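Side-chain contacts in hypothetical protein BP2299 (Bordetella pertussis Tohama I, PDB 2FQP), which is of unknown function but folds as a small double-stranded beta-helix cupin domain that binds a zinc ion through histidines: residues A[10-13]-A[19-22]; A[50-53]-A[58-61]. All blocks are in the same frame, centred on the assembly; numbering follows the deposited sequence.

Contact 1. Residues A[10-13]-A[19-22]; sequences TVQI and KVTE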
loop_
_atom_site.group_PDB
_atom_site.type_symbol
_atom_site.label_atom_id
_atom_site.label_comp_id
_atom_site.label_asym_id
_atom_site.label_seq_id
_atom_site.Cartn_x
_atom_site.Cartn_y
_atom_site.Cartn_z
ATOM N N THR A 10 1.163 -11.575 -7.134
ATOM C CA THR A 10 1.412 -12.387 -5.953
ATOM C C THR A 10 0.455 -11.978 -4.843
ATOM O O THR A 10 0.482 -10.830 -4.401
ATOM C CB THR A 10 2.836 -12.225 -5.478
ATOM O OG1 THR A 10 3.708 -12.616 -6.547
ATOM C CG2 THR A 10 3.093 -13.073 -4.242
ATOM N N VAL A 11 -0.411 -12.898 -4.408
ATOM C CA VAL A 11 -1.356 -12.582 -3.317
ATOM C C VAL A 11 -0.640 -12.592 -1.976
ATOM O O VAL A 11 -0.093 -13.624 -1.557
ATOM C CB VAL A 11 -2.583 -13.541 -3.335
ATOM C CG1 VAL A 11 -3.540 -13.229 -2.201
ATOM C CG2 VAL A 11 -3.267 -13.432 -4.688
ATOM N N GLN A 12 -0.603 -11.437 -1.312
ATOM C CA GLN A 12 0.040 -11.296 0.007
ATOM C C GLN A 12 -0.860 -11.573 1.216
ATOM O O GLN A 12 -0.378 -12.089 2.235
ATOM C CB GLN A 12 0.697 -9.910 0.110
ATOM C CG GLN A 12 1.854 -9.721 -0.862
ATOM C CD GLN A 12 2.549 -8.378 -0.683
ATOM O OE1 GLN A 12 2.039 -7.541 0.027
ATOM N NE2 GLN A 12 3.750 -8.209 -1.259
ATOM N N ILE A 13 -2.139 -11.215 1.090
ATOM C CA ILE A 13 -3.190 -11.327 2.116
ATOM C C ILE A 13 -4.481 -11.647 1.377
ATOM O O ILE A 13 -4.777 -11.076 0.321
ATOM C CB ILE A 13 -3.394 -9.998 2.876
ATOM C CG1 ILE A 13 -2.051 -9.457 3.398
ATOM C CG2 ILE A 13 -4.401 -10.173 4.046
ATOM C CD1 ILE A 13 -2.118 -8.146 4.084
ATOM N N LYS A 19 -8.320 -8.584 -0.031
ATOM C CA LYS A 19 -7.376 -9.340 -0.810
ATOM C C LYS A 19 -6.307 -8.358 -1.265
ATOM O O LYS A 19 -6.613 -7.382 -1.931
ATOM C CB LYS A 19 -8.041 -9.960 -2.038
ATOM C CG LYS A 19 -7.116 -10.919 -2.823
ATOM C CD LYS A 19 -7.812 -11.371 -4.096
ATOM C CE LYS A 19 -6.991 -12.312 -4.958
ATOM N NZ LYS A 19 -7.809 -12.728 -6.154
ATOM N N VAL A 20 -5.061 -8.638 -0.922
ATOM C CA VAL A 20 -3.956 -7.742 -1.226
ATOM C C VAL A 20 -3.032 -8.470 -2.172
ATOM O O VAL A 20 -2.509 -9.509 -1.835
ATOM C CB VAL A 20 -3.196 -7.329 0.054
ATOM C CG1 VAL A 20 -2.042 -6.417 -0.258
ATOM C CG2 VAL A 20 -4.127 -6.685 1.036
ATOM N N THR A 21 -2.817 -7.887 -3.344
ATOM C CA THR A 21 -2.058 -8.497 -4.403
ATOM C C THR A 21 -0.938 -7.536 -4.818
ATOM O O THR A 21 -1.210 -6.383 -5.071
ATOM C CB THR A 21 -2.963 -8.825 -5.604
ATOM O OG1 THR A 21 -4.024 -9.726 -5.193
ATOM C CG2 THR A 21 -2.154 -9.487 -6.734
ATOM N N GLU A 22 0.305 -8.021 -4.853
ATOM C CA GLU A 22 1.411 -7.280 -5.446
ATOM C C GLU A 22 1.359 -7.587 -6.932
ATOM O O GLU A 22 1.338 -8.771 -7.325
ATOM C CB GLU A 22 2.755 -7.749 -4.898
ATOM C CG GLU A 22 3.961 -7.219 -5.637
ATOM C CD GLU A 22 5.206 -7.973 -5.304
ATOM O OE1 GLU A 22 5.260 -9.182 -5.669
ATOM O OE2 GLU A 22 6.091 -7.386 -4.625
HETATM O O HOH W 1 4.220 -10.319 -7.851
HETATM O O HOH W 2 4.892 -10.328 -2.840
#

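Contact 2. Residues A[50-53]-A[58-61]; sequences LLLE and SVTS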
loop_
_atom_site.group_PDB
_atom_site.type_symbol
_atom_site.label_atom_id
_atom_site.label_comp_id
_atom_site.label_asym_id
_atom_site.label_seq_id
_atom_site.Cartn_x
_atom_site.Cartn_y
_atom_site.Cartn_z
ATOM N N LEU A 50 1.954 4.918 -15.800
ATOM C CA LEU A 50 1.242 3.757 -16.270
ATOM C C LEU A 50 0.368 4.220 -17.409
ATOM O O LEU A 50 -0.051 5.383 -17.429
ATOM C CB LEU A 50 0.368 3.136 -15.178
ATOM C CG LEU A 50 1.097 2.308 -14.108
ATOM C CD1 LEU A 50 0.058 1.691 -13.246
ATOM C CD2 LEU A 50 2.036 1.275 -14.657
ATOM N N LEU A 51 0.118 3.317 -18.358
ATOM C CA LEU A 51 -0.722 3.632 -19.488
ATOM C C LEU A 51 -2.011 2.877 -19.242
ATOM O O LEU A 51 -1.989 1.647 -19.097
ATOM C CB LEU A 51 -0.040 3.200 -20.786
ATOM C CG LEU A 51 -0.833 3.387 -22.081
ATOM C CD1 LEU A 51 -1.255 4.819 -22.241
ATOM C CD2 LEU A 51 0.013 2.960 -23.269
ATOM N N LEU A 52 -3.112 3.605 -19.136
ATOM C CA LEU A 52 -4.410 2.990 -18.823
ATOM C C LEU A 52 -5.300 3.003 -20.047
ATOM O O LEU A 52 -5.598 4.068 -20.604
ATOM C CB LEU A 52 -5.096 3.706 -17.672
ATOM C CG LEU A 52 -4.273 3.921 -16.409
ATOM C CD1 LEU A 52 -4.967 4.933 -15.485
ATOM C CD2 LEU A 52 -4.050 2.591 -15.735
ATOM N N GLU A 53 -5.701 1.810 -20.485
ATOM C CA GLU A 53 -6.603 1.650 -21.658
ATOM C C GLU A 53 -7.992 1.342 -21.166
ATOM O O GLU A 53 -8.196 0.385 -20.449
ATOM C CB GLU A 53 -6.139 0.503 -22.528
ATOM C CG GLU A 53 -4.762 0.759 -23.114
ATOM C CD GLU A 53 -4.313 -0.284 -24.134
ATOM O OE1 GLU A 53 -4.577 -1.505 -23.959
ATOM O OE2 GLU A 53 -3.640 0.127 -25.096
ATOM N N SER A 58 -6.994 5.981 -24.162
ATOM C CA SER A 58 -5.760 5.635 -23.485
ATOM C C SER A 58 -5.159 6.896 -22.910
ATOM O O SER A 58 -5.030 7.905 -23.627
ATOM C CB SER A 58 -4.766 5.057 -24.495
ATOM O OG SER A 58 -5.166 3.764 -24.845
ATOM N N VAL A 59 -4.758 6.834 -21.641
ATOM C CA VAL A 59 -4.136 7.971 -20.958
ATOM C C VAL A 59 -2.917 7.541 -20.194
ATOM O O VAL A 59 -2.868 6.436 -19.677
ATOM C CB VAL A 59 -5.091 8.588 -19.931
ATOM C CG1 VAL A 59 -6.312 9.111 -20.623
ATOM C CG2 VAL A 59 -5.520 7.537 -18.866
ATOM N N THR A 60 -1.947 8.442 -20.119
ATOM C CA THR A 60 -0.795 8.278 -19.257
ATOM C C THR A 60 -1.133 8.820 -17.891
ATOM O O THR A 60 -1.581 9.974 -17.767
ATOM C CB THR A 60 0.393 9.046 -19.821
ATOM O OG1 THR A 60 0.708 8.538 -21.126
ATOM C CG2 THR A 60 1.596 8.888 -18.904
ATOM N N SER A 61 -0.957 7.989 -16.855
ATOM C CA SER A 61 -1.175 8.426 -15.474
ATOM C C SER A 61 0.146 8.348 -14.696
ATOM O O SER A 61 0.858 7.375 -14.810
ATOM C CB SER A 61 -2.248 7.567 -14.809
ATOM O OG SER A 61 -2.392 7.919 -13.456
#

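Contact 1. Residues A[10-13]-A[19-22]
The consecutive residues Gln12 and Ile13 sit opposite the single Val20, a classic beta bulge in the hairpin of strands 8-14 and 18-25. Val20 O takes a 2.8 Å hydrogen bond from Gln12 N. The bond from Ile13 N to Val20 O is weak, at 3.4 Å, while Val20 N returns a nearly straight one to Ile13 O. Beyond the bulge Thr10 and Glu22 form a regular hydrogen-bonded antiparallel pair. Ile13 and Val20 run side by side in the same direction, with Ile13 CB and CD1 both resting on Val20 CG2 at 3.9 Å. On the face of Val11 and Thr21, Val11 CG2 touches Thr21 OG1 and meets the extended chain of Lys19 at about a right angle, 3.9 Å from Lys19 CE. With CG set anti to the carbonyl carbon (chi1 -66°), the extended Gln12 side chain slants across to Glu22, its NE2 3.8 Å from Glu22 CB; the amide and carboxylate planes stand 53° apart. A water bridges Gln12 NE2 to Glu22 OE1, weakly on the carboxylate side, and another joins that oxygen to Thr10 OG1, 2.7 Å from each. Further out, Gln12 OE1 is bonded to Ser68 OG and NE2 to Gly66 O, both of the second subunit, whose Val67 packs on Gln12 and Ser68 on Ile13 and Val20. Strand 87-94 flanks the other side of 19-22 through backbone bonds to Lys19 and Thr21. The Gln12 amide is thus gripped at both ends by the neighbouring subunit, so its rotation is fixed and the bulged strand becomes part of the dimer interface.

Contact 2. Residues A[50-53]-A[58-61]
A regular antiparallel beta hairpin at the protein surface joins strand 48-54 to strand 57-63, the latter an outermost strand of its sheet within the chain, in the double-stranded beta-helix of the cupin. Leu50 with Ser61 and Leu52 with Val59 are hydrogen-bonded pairs; Leu51 with Thr60 and Glu53 with Ser58 are non-hydrogen-bonded ones. The two middle bonds, Ser61 N to Leu50 O and Leu52 N to Val59 O, are almost linear; Val59 N to Leu52 O is the longest, at 3.1 Å. On the face of Leu52, Val59 and Ser61, Leu52 CB packs on Val59 CG2 and its CD1 methyl reaches Ser61 CB at 3.8 Å. Leu50 starts on this face too, but its branch leads away from strand 57-63, toward Phe87 and Phe89 of strand 87-94. On the opposite face, that of Leu51, Glu53, Ser58 and Thr60, Leu51 has CG anti to the backbone N (chi1 177°), and a chi2 of 56° brings CD1 to 3.4 Å from Val59 O. The oxygen that receives Leu52 N therefore also has a methyl against it. Beside Leu51, Ser58 OG lies 3.5 Å from Glu53 CG, against the aliphatic part of the side chain, whereas Glu53 OE1 is hydrogen-bonded to Asn78 ND2. Strand 76-80 also pairs with Leu51 and Glu53 through its backbone, at Ile80 and Asn78. Across this hairpin, cohesion comes from main-chain bonds and modest methyl packing; the one carboxylate adds a side-chain bond to the backbone pairing with strand 76-80.

Contacts 1 and 2 are successive hairpins, one in each sheet of the cupin, on opposite sides of its centre. Their centres lie 23 Å apart and their nearest atoms about 11 Å. Strand 87-94 connects them indirectly: it is the sheet neighbour of 19-22, and its Phe87 and Phe89 meet Leu50, whose side chain is also about 4 Å from a bound acetate, probably from the crystallisation liquor. The zinc ion, bound by His34, His36 and His77, lies about 10 Å from the side chain of Thr21 and about 7 Å from that of Leu52; neither contact supplies a ligand. Contact 1 faces the second subunit, whereas contact 2 is touched by no other chain of the assembly.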